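Local structure of trans-4-hydroxy-L-proline dehydratase (Clostridioides difficile 70-100-2010, 6VXC) at residues 308-313 against 377-382; 275-280 against 328-333; 299-304 against 361-366. The protein uses a glycyl radical to dehydrate trans-4-hydroxy-L-proline to (S)-1-pyrroline-5-carboxylate during anaerobic hydroxyproline degradation. One frame throughout, in Å; residues are numbered along the deposited sequence.

Contact 1: 308-313 against 377-382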
loop_
_atom_site.group_PDB
_atom_site.type_symbol
_atom_site.label_atom_id
_atom_site.label_comp_id
_atom_site.label_asym_id
_atom_site.label_seq_id
_atom_site.Cartn_x
_atom_site.Cartn_y
_atom_site.Cartn_z
ATOM N N HIS A 308 -12.074 -7.908 15.501
ATOM C CA HIS A 308 -13.451 -7.470 15.292
ATOM C C HIS A 308 -14.405 -8.657 15.217
ATOM O O HIS A 308 -15.540 -8.569 15.693
ATOM C CB HIS A 308 -13.549 -6.603 14.031
ATOM C CG HIS A 308 -12.653 -5.408 14.074
ATOM N ND1 HIS A 308 -11.740 -5.121 13.080
ATOM C CD2 HIS A 308 -12.482 -4.463 15.028
ATOM C CE1 HIS A 308 -11.057 -4.042 13.414
ATOM N NE2 HIS A 308 -11.488 -3.622 14.590
ATOM N N LEU A 309 -13.969 -9.767 14.611
ATOM C CA LEU A 309 -14.868 -10.899 14.398
ATOM C C LEU A 309 -14.992 -11.807 15.620
ATOM O O LEU A 309 -16.015 -12.477 15.773
ATOM C CB LEU A 309 -14.415 -11.722 13.194
ATOM C CG LEU A 309 -14.577 -11.099 11.807
ATOM C CD1 LEU A 309 -14.159 -12.093 10.737
ATOM C CD2 LEU A 309 -16.010 -10.598 11.566
ATOM N N ASN A 310 -13.990 -11.849 16.491
ATOM C CA ASN A 310 -14.015 -12.839 17.565
ATOM C C ASN A 310 -15.235 -12.722 18.470
ATOM O O ASN A 310 -15.787 -13.770 18.841
ATOM C CB ASN A 310 -12.728 -12.773 18.395
ATOM C CG ASN A 310 -12.595 -13.971 19.337
ATOM O OD1 ASN A 310 -12.532 -15.121 18.894
ATOM N ND2 ASN A 310 -12.574 -13.705 20.637
ATOM N N PRO A 311 -15.691 -11.531 18.877
ATOM C CA PRO A 311 -16.932 -11.476 19.673
ATOM C C PRO A 311 -18.126 -12.079 18.951
ATOM O O PRO A 311 -18.908 -12.822 19.559
ATOM C CB PRO A 311 -17.107 -9.968 19.944
ATOM C CG PRO A 311 -15.707 -9.421 19.881
ATOM C CD PRO A 311 -15.025 -10.216 18.790
ATOM N N PHE A 312 -18.261 -11.814 17.651
ATOM C CA PHE A 312 -19.333 -12.417 16.871
ATOM C C PHE A 312 -19.171 -13.929 16.800
ATOM O O PHE A 312 -20.146 -14.673 16.975
ATOM C CB PHE A 312 -19.337 -11.819 15.459
ATOM C CG PHE A 312 -19.714 -10.349 15.403
ATOM C CD1 PHE A 312 -21.031 -9.952 15.486
ATOM C CD2 PHE A 312 -18.740 -9.383 15.312
ATOM C CE1 PHE A 312 -21.372 -8.621 15.432
ATOM C CE2 PHE A 312 -19.066 -8.041 15.270
ATOM C CZ PHE A 312 -20.382 -7.660 15.330
ATOM N N TYR A 313 -17.944 -14.398 16.569
ATOM C CA TYR A 313 -17.697 -15.832 16.487
ATOM C C TYR A 313 -18.132 -16.521 17.771
ATOM O O TYR A 313 -18.933 -17.457 17.746
ATOM C CB TYR A 313 -16.209 -16.094 16.214
ATOM C CG TYR A 313 -15.858 -17.561 16.089
ATOM C CD1 TYR A 313 -16.215 -18.276 14.951
ATOM C CD2 TYR A 313 -15.139 -18.220 17.082
ATOM C CE1 TYR A 313 -15.898 -19.608 14.813
ATOM C CE2 TYR A 313 -14.811 -19.569 16.955
ATOM C CZ TYR A 313 -15.199 -20.249 15.817
ATOM O OH TYR A 313 -14.887 -21.567 15.677
ATOM N N ASN A 377 -6.575 -15.438 18.920
ATOM C CA ASN A 377 -7.836 -16.057 19.299
ATOM C C ASN A 377 -8.182 -17.079 18.222
ATOM O O ASN A 377 -7.422 -17.287 17.270
ATOM C CB ASN A 377 -8.941 -14.994 19.506
ATOM C CG ASN A 377 -9.234 -14.178 18.246
ATOM O OD1 ASN A 377 -9.330 -14.724 17.142
ATOM N ND2 ASN A 377 -9.372 -12.856 18.411
ATOM N N GLU A 378 -9.350 -17.706 18.354
ATOM C CA GLU A 378 -9.702 -18.774 17.424
ATOM C C GLU A 378 -9.822 -18.251 16.003
ATOM O O GLU A 378 -9.478 -18.956 15.050
ATOM C CB GLU A 378 -11.014 -19.454 17.830
ATOM C CG GLU A 378 -10.871 -20.441 18.966
ATOM C CD GLU A 378 -9.816 -21.501 18.673
ATOM O OE1 GLU A 378 -8.819 -21.576 19.434
ATOM O OE2 GLU A 378 -9.963 -22.228 17.665
ATOM N N VAL A 379 -10.335 -17.027 15.836
ATOM C CA VAL A 379 -10.452 -16.477 14.488
ATOM C C VAL A 379 -9.073 -16.292 13.879
ATOM O O VAL A 379 -8.902 -16.462 12.672
ATOM C CB VAL A 379 -11.249 -15.144 14.463
ATOM C CG1 VAL A 379 -11.302 -14.610 13.035
ATOM C CG2 VAL A 379 -12.690 -15.325 14.986
ATOM N N SER A 380 -8.077 -15.941 14.696
ATOM C CA SER A 380 -6.712 -15.794 14.193
ATOM C C SER A 380 -6.250 -17.061 13.497
ATOM O O SER A 380 -5.632 -17.011 12.424
ATOM C CB SER A 380 -5.737 -15.449 15.327
ATOM O OG SER A 380 -6.220 -14.442 16.180
ATOM N N TYR A 381 -6.507 -18.209 14.119
ATOM C CA TYR A 381 -6.089 -19.466 13.521
ATOM C C TYR A 381 -6.927 -19.811 12.302
ATOM O O TYR A 381 -6.406 -20.390 11.347
ATOM C CB TYR A 381 -6.131 -20.586 14.564
ATOM C CG TYR A 381 -4.961 -20.531 15.507
ATOM C CD1 TYR A 381 -3.689 -20.878 15.066
ATOM C CD2 TYR A 381 -5.120 -20.128 16.829
ATOM C CE1 TYR A 381 -2.594 -20.841 15.907
ATOM C CE2 TYR A 381 -4.030 -20.078 17.689
ATOM C CZ TYR A 381 -2.767 -20.437 17.219
ATOM O OH TYR A 381 -1.686 -20.399 18.069
ATOM N N ILE A 382 -8.217 -19.447 12.307
ATOM C CA ILE A 382 -9.033 -19.633 11.115
ATOM C C ILE A 382 -8.461 -18.825 9.945
ATOM O O ILE A 382 -8.354 -19.331 8.825
ATOM C CB ILE A 382 -10.506 -19.280 11.402
ATOM C CG1 ILE A 382 -11.095 -20.173 12.502
ATOM C CG2 ILE A 382 -11.338 -19.458 10.163
ATOM C CD1 ILE A 382 -12.506 -19.740 12.960
HETATM O O HOH W 1 -11.643 -17.263 20.365
#
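Val379 packs its CG2 methyl between two residues one helical turn apart, 3.8 Å from Asn310 CA and 3.8 Å from Tyr313 CB. This is the tight, buried part of the contact. The second methyl, CG1, reaches Leu309 CB, while Ile382 brings CD1 to 3.9 Å from Tyr313 CE1, meeting the ring obliquely from the opposite direction. Tyr313 reaches across because CG stands anti to its backbone N (chi1 -179°), which carries the phenol past Val379 toward helix 378-390; Arg324 and Ala327 of helix 324-339 also touch it. Segments 308-313 and 378-382 are steeply inclined, with N-to-C directions 111° apart and axes 9.4 Å apart at closest approach. Asn377 is the N-cap of helix 378-390, and a capping box is formed there: Ser380 N donates to Asn377 OD1 at 3.0 Å, and Asn377 N donates to Ser380 OG in return. The amide of Asn377 also stacks on that of Asn310, their planes 7° apart and Asn377 ND2 3.4 Å from Asn310 CB. ND2 itself bonds to Asp306 O. Towards solvent the joint is looser and wetter: a water donates to Asn310 OD1 (2.7 Å) and accepts from Glu378 N (3.1 Å), bridging the segments where no direct hydrogen bond crosses. Exposed Glu378 touches the Tyr313 ring through CB alone, its bent chain leading the carboxylate away.

Contact 2: 275-280 against 328-333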
loop_
_atom_site.group_PDB
_atom_site.type_symbol
_atom_site.label_atom_id
_atom_site.label_comp_id
_atom_site.label_asym_id
_atom_site.label_seq_id
_atom_site.Cartn_x
_atom_site.Cartn_y
_atom_site.Cartn_z
ATOM N N THR A 275 -24.605 -10.655 13.551
ATOM C CA THR A 275 -23.979 -11.963 13.451
ATOM C C THR A 275 -22.625 -11.836 12.752
ATOM O O THR A 275 -22.338 -10.840 12.088
ATOM C CB THR A 275 -24.867 -12.943 12.679
ATOM O OG1 THR A 275 -24.893 -12.561 11.302
ATOM C CG2 THR A 275 -26.325 -12.937 13.235
ATOM N N TYR A 276 -21.802 -12.880 12.912
ATOM C CA TYR A 276 -20.503 -12.961 12.249
ATOM C C TYR A 276 -20.644 -12.815 10.739
ATOM O O TYR A 276 -19.867 -12.099 10.095
ATOM C CB TYR A 276 -19.861 -14.296 12.630
ATOM C CG TYR A 276 -18.545 -14.716 12.005
ATOM C CD1 TYR A 276 -18.509 -15.294 10.748
ATOM C CD2 TYR A 276 -17.353 -14.635 12.730
ATOM C CE1 TYR A 276 -17.331 -15.729 10.208
ATOM C CE2 TYR A 276 -16.164 -15.075 12.198
ATOM C CZ TYR A 276 -16.163 -15.629 10.932
ATOM O OH TYR A 276 -15.010 -16.083 10.365
ATOM N N HIS A 277 -21.613 -13.520 10.161
ATOM C CA HIS A 277 -21.919 -13.382 8.740
ATOM C C HIS A 277 -22.242 -11.927 8.394
ATOM O O HIS A 277 -21.724 -11.376 7.420
ATOM C CB HIS A 277 -23.108 -14.286 8.412
ATOM C CG HIS A 277 -23.370 -14.474 6.957
ATOM N ND1 HIS A 277 -23.149 -13.493 6.018
ATOM C CD2 HIS A 277 -23.903 -15.518 6.286
ATOM C CE1 HIS A 277 -23.494 -13.940 4.823
ATOM N NE2 HIS A 277 -23.965 -15.167 4.961
ATOM N N GLN A 278 -23.106 -11.291 9.187
ATOM C CA GLN A 278 -23.477 -9.904 8.909
ATOM C C GLN A 278 -22.295 -8.964 9.083
ATOM O O GLN A 278 -22.206 -7.962 8.370
ATOM C CB GLN A 278 -24.630 -9.460 9.811
ATOM C CG GLN A 278 -25.940 -10.099 9.422
ATOM C CD GLN A 278 -26.995 -10.009 10.498
ATOM O OE1 GLN A 278 -26.876 -9.240 11.453
ATOM N NE2 GLN A 278 -28.039 -10.794 10.347
ATOM N N ALA A 279 -21.407 -9.257 10.038
ATOM C CA ALA A 279 -20.225 -8.425 10.243
ATOM C C ALA A 279 -19.327 -8.434 9.014
ATOM O O ALA A 279 -18.791 -7.394 8.619
ATOM C CB ALA A 279 -19.461 -8.874 11.484
ATOM N N ILE A 280 -19.160 -9.600 8.391
ATOM C CA ILE A 280 -18.331 -9.680 7.194
ATOM C C ILE A 280 -18.997 -8.960 6.030
ATOM O O ILE A 280 -18.339 -8.239 5.271
ATOM C CB ILE A 280 -17.999 -11.148 6.861
ATOM C CG1 ILE A 280 -17.056 -11.743 7.922
ATOM C CG2 ILE A 280 -17.450 -11.267 5.438
ATOM C CD1 ILE A 280 -16.831 -13.220 7.768
ATOM N N GLN A 328 -14.937 -20.387 8.699
ATOM C CA GLN A 328 -13.867 -20.449 7.716
ATOM C C GLN A 328 -14.409 -20.279 6.308
ATOM O O GLN A 328 -13.799 -19.583 5.488
ATOM C CB GLN A 328 -13.112 -21.772 7.826
ATOM C CG GLN A 328 -12.018 -21.893 6.790
ATOM C CD GLN A 328 -11.072 -23.067 7.050
ATOM O OE1 GLN A 328 -11.138 -23.726 8.099
ATOM N NE2 GLN A 328 -10.175 -23.319 6.107
ATOM N N GLU A 329 -15.559 -20.901 6.018
ATOM C CA GLU A 329 -16.157 -20.799 4.693
ATOM C C GLU A 329 -16.469 -19.342 4.351
ATOM O O GLU A 329 -16.236 -18.893 3.223
ATOM C CB GLU A 329 -17.420 -21.667 4.614
ATOM C CG GLU A 329 -18.130 -21.612 3.251
ATOM C CD GLU A 329 -19.397 -22.477 3.181
ATOM O OE1 GLU A 329 -19.715 -22.983 2.095
ATOM O OE2 GLU A 329 -20.087 -22.615 4.199
ATOM N N LEU A 330 -16.995 -18.592 5.316
ATOM C CA LEU A 330 -17.318 -17.190 5.068
ATOM C C LEU A 330 -16.057 -16.376 4.796
ATOM O O LEU A 330 -16.061 -15.492 3.938
ATOM C CB LEU A 330 -18.109 -16.612 6.242
ATOM C CG LEU A 330 -19.557 -17.094 6.299
ATOM C CD1 LEU A 330 -20.195 -16.828 7.653
ATOM C CD2 LEU A 330 -20.367 -16.444 5.189
ATOM N N LEU A 331 -14.968 -16.665 5.508
ATOM C CA LEU A 331 -13.717 -15.955 5.267
ATOM C C LEU A 331 -13.087 -16.344 3.937
ATOM O O LEU A 331 -12.468 -15.503 3.286
ATOM C CB LEU A 331 -12.733 -16.200 6.410
ATOM C CG LEU A 331 -13.079 -15.410 7.668
ATOM C CD1 LEU A 331 -12.175 -15.773 8.812
ATOM C CD2 LEU A 331 -13.014 -13.905 7.374
ATOM N N GLU A 332 -13.220 -17.604 3.520
ATOM C CA GLU A 332 -12.751 -17.968 2.186
ATOM C C GLU A 332 -13.539 -17.223 1.125
ATOM O O GLU A 332 -12.976 -16.780 0.121
ATOM C CB GLU A 332 -12.829 -19.490 1.979
ATOM C CG GLU A 332 -11.721 -20.222 2.753
ATOM C CD GLU A 332 -11.676 -21.751 2.584
ATOM O OE1 GLU A 332 -12.431 -22.324 1.760
ATOM O OE2 GLU A 332 -10.858 -22.373 3.303
ATOM N N CYS A 333 -14.837 -17.038 1.352
ATOM C CA CYS A 333 -15.624 -16.196 0.458
ATOM C C CYS A 333 -15.085 -14.773 0.432
ATOM O O CYS A 333 -14.914 -14.189 -0.641
ATOM C CB CYS A 333 -17.100 -16.207 0.875
ATOM S SG CYS A 333 -18.005 -17.739 0.556
#
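Leu330 meets three side chains of helix 276-293, and its contacts with them are apolar or CH-pi. The CH-pi contact belongs to its CD2 methyl, which sits over the centre of one face of the His277 imidazole, 3.8 Å from the ring centroid and 9° off the normal. Because the methyl is so nearly centred, this evidence does not depend on which way round the ring is modelled. Among the apolar contacts, Leu330 CD1 lies in the plane of the Tyr276 ring, at its edge, 3.8 Å from Tyr276 CD1. Ile280 brings a single atom, CD1, to the seam, where it lies 3.9 Å from Leu330 CB and 3.9 Å from Leu331 CD2. A trans first torsion (chi1 175°) swings the Tyr276 phenol over to Leu331, with OH 3.2 Å from Leu331 CD1. Its hydroxyl is hydrogen-bonded to Ala327 O, so the tyrosine also has a polar hold on helix 324-339. Other hydrogen bonds, within the segments, brace each helix. Gln278 N donates to Thr275 OG1 at 3.0 Å, the main bond of a capping box whose return bond, to Gln278 OE1, is weak; Gln328 NE2 donates to Glu332 OE2 one turn on, and Glu332 also bonds Thr25 and Thr29. The segments run 10° from parallel, axes 10.6 Å apart, in a buried parallel helix packing among the helices surrounding the alpha/beta barrel of the glycyl radical enzyme fold.

Contact 3: 299-304 against 361-366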
loop_
_atom_site.group_PDB
_atom_site.type_symbol
_atom_site.label_atom_id
_atom_site.label_comp_id
_atom_site.label_asym_id
_atom_site.label_seq_id
_atom_site.Cartn_x
_atom_site.Cartn_y
_atom_site.Cartn_z
ATOM N N ALA A 299 -6.726 0.327 -1.593
ATOM C CA ALA A 299 -8.123 -0.091 -1.481
ATOM C C ALA A 299 -8.696 0.179 -0.093
ATOM O O ALA A 299 -8.781 1.329 0.336
ATOM C CB ALA A 299 -8.241 -1.572 -1.844
ATOM N N PHE A 300 -9.114 -0.873 0.604
ATOM C CA PHE A 300 -9.570 -0.780 1.986
ATOM C C PHE A 300 -9.232 -2.100 2.662
ATOM O O PHE A 300 -8.911 -3.085 1.996
ATOM C CB PHE A 300 -11.088 -0.463 2.069
ATOM C CG PHE A 300 -11.509 0.211 3.356
ATOM C CD1 PHE A 300 -10.761 1.239 3.900
ATOM C CD2 PHE A 300 -12.670 -0.159 4.001
ATOM C CE1 PHE A 300 -11.152 1.874 5.066
ATOM C CE2 PHE A 300 -13.068 0.470 5.174
ATOM C CZ PHE A 300 -12.320 1.488 5.704
ATOM N N THR A 301 -9.267 -2.113 3.993
ATOM C CA THR A 301 -8.977 -3.341 4.718
ATOM C C THR A 301 -9.659 -3.294 6.069
ATOM O O THR A 301 -9.694 -2.235 6.706
ATOM C CB THR A 301 -7.462 -3.566 4.924
ATOM O OG1 THR A 301 -7.264 -4.594 5.901
ATOM C CG2 THR A 301 -6.765 -2.293 5.401
ATOM N N PRO A 302 -10.149 -4.428 6.566
ATOM C CA PRO A 302 -10.699 -4.444 7.925
ATOM C C PRO A 302 -9.636 -4.284 8.999
ATOM O O PRO A 302 -9.991 -4.071 10.172
ATOM C CB PRO A 302 -11.378 -5.818 8.002
ATOM C CG PRO A 302 -10.566 -6.652 7.073
ATOM C CD PRO A 302 -10.175 -5.764 5.942
ATOM N N GLY A 303 -8.352 -4.340 8.639
ATOM C CA GLY A 303 -7.305 -4.157 9.628
ATOM C C GLY A 303 -7.215 -5.326 10.589
ATOM O O GLY A 303 -6.800 -6.415 10.190
ATOM N N ARG A 304 -7.590 -5.115 11.854
ATOM C CA ARG A 304 -7.473 -6.137 12.894
ATOM C C ARG A 304 -8.711 -7.042 12.878
ATOM O O ARG A 304 -9.505 -7.093 13.819
ATOM C CB ARG A 304 -7.256 -5.472 14.251
ATOM C CG ARG A 304 -6.055 -4.507 14.307
ATOM C CD ARG A 304 -4.673 -5.225 14.350
ATOM N NE ARG A 304 -4.513 -5.882 15.641
ATOM C CZ ARG A 304 -4.630 -7.192 15.829
ATOM N NH1 ARG A 304 -4.867 -7.985 14.796
ATOM N NH2 ARG A 304 -4.520 -7.697 17.046
ATOM N N ALA A 361 -4.439 -4.588 0.149
ATOM C CA ALA A 361 -5.389 -4.634 1.259
ATOM C C ALA A 361 -4.771 -5.521 2.334
ATOM O O ALA A 361 -4.799 -6.746 2.236
ATOM C CB ALA A 361 -6.751 -5.148 0.819
ATOM N N ASN A 362 -4.210 -4.891 3.353
ATOM C CA ASN A 362 -3.328 -5.539 4.312
ATOM C C ASN A 362 -4.102 -5.910 5.581
ATOM O O ASN A 362 -4.591 -5.034 6.294
ATOM C CB ASN A 362 -2.167 -4.588 4.612
ATOM C CG ASN A 362 -1.069 -5.227 5.429
ATOM O OD1 ASN A 362 -1.316 -6.055 6.295
ATOM N ND2 ASN A 362 0.162 -4.784 5.196
ATOM N N ILE A 363 -4.179 -7.206 5.878
ATOM C CA ILE A 363 -4.846 -7.713 7.074
ATOM C C ILE A 363 -3.784 -8.120 8.094
ATOM O O ILE A 363 -2.820 -8.812 7.753
ATOM C CB ILE A 363 -5.800 -8.871 6.715
ATOM C CG1 ILE A 363 -6.899 -8.349 5.765
ATOM C CG2 ILE A 363 -6.393 -9.491 7.978
ATOM C CD1 ILE A 363 -7.896 -9.380 5.252
ATOM N N ASN A 364 -3.942 -7.640 9.339
ATOM C CA ASN A 364 -3.037 -7.876 10.462
ATOM C C ASN A 364 -3.699 -8.889 11.409
ATOM O O ASN A 364 -4.706 -8.573 12.051
ATOM C CB ASN A 364 -2.761 -6.575 11.216
ATOM C CG ASN A 364 -1.705 -5.670 10.564
ATOM O OD1 ASN A 364 -1.156 -4.818 11.249
ATOM N ND2 ASN A 364 -1.458 -5.810 9.256
ATOM N N THR A 365 -3.133 -10.083 11.519
ATOM C CA THR A 365 -3.664 -11.143 12.369
ATOM C C THR A 365 -2.691 -11.419 13.511
ATOM O O THR A 365 -1.471 -11.441 13.313
ATOM C CB THR A 365 -3.931 -12.413 11.526
ATOM O OG1 THR A 365 -4.942 -12.132 10.555
ATOM C CG2 THR A 365 -4.399 -13.606 12.372
ATOM N N GLY A 366 -3.230 -11.625 14.709
ATOM C CA GLY A 366 -2.385 -11.851 15.867
ATOM C C GLY A 366 -2.354 -10.654 16.802
ATOM O O GLY A 366 -3.396 -10.240 17.321
#
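Arg304 grips the end of strand 362-366 through two backbone carbonyls. Its NH2 donates to Gly366 O at 2.8 Å, tilted out of the guanidinium plane, and NH1 makes a weak bond to Asn364 O, which lies in that plane at the edge. The chain is folded back to do this, bent at chi2 (-75°) and again at chi3, although CB leaves the backbone away from the strand. Outside the segments, a salt bridge from NH1 to Asp306 and a bond from NH2 to Ile368 O further fix the group's rotation. At the other end, Thr301 OG1 donates to Asn362 O at 2.7 Å, approaching from above the carbonyl plane. Thr301 OG1 in turn accepts from Gly303 N at 3.0 Å, closing an ST turn, so the hydroxyl is held by one bond given and one received. Between them lies the direct backbone link, Asn364 N to Gly303 O, 3.2 Å with an N-H...O angle of 161°. The irregular loop runs along the strand with end-to-end directions 1° apart; 362-366 is an outermost strand of a mixed sheet, paired there with 396-401, and probably belongs to the barrel of the glycyl radical enzyme fold, the loop lying along its other edge. Asn362 and Asn364 have their principal polar partners beyond the contact, at Gly453 O and Thr451 N. The Asn362 side chain is about 6 Å from that of Cys454, by similarity the cysteine radical site, so this strand runs beside the probable active site. Farther out the contact is van der Waals packing. Ile363 CG1 meets Pro302 CD at 4.2 Å, both side chains resting on Phe338 of helix 324-339, and the Arg304 and Asn364 side chains cross at about a right angle, CD against CB. Ala361 CB lies against Phe300 O, 3.2 Å away.

In the fold
From the N terminus, the first partners come in the order 275-280, 299-304 and 308-313, and the second partners follow in that same order: 328-333, 361-366 and 377-382. All three loops have opened before the first closes, so every pair crosses and none nests. Contact 2 pairs helices 276-293 and 324-339; contact 3 sets the loop before helix 305-318 beside strand 362-366; contact 1 joins helix 305-318 to helix 378-390. Contacts 1 and 2 touch, as with Phe312 CB 3.6 Å from Tyr276 CA. Contact 1 also reaches contact 3, whereas contacts 2 and 3 remain about 7 Å apart at their nearest atoms. Contacts 1 and 2 bind helix to helix; contact 3 reaches the sheet edge.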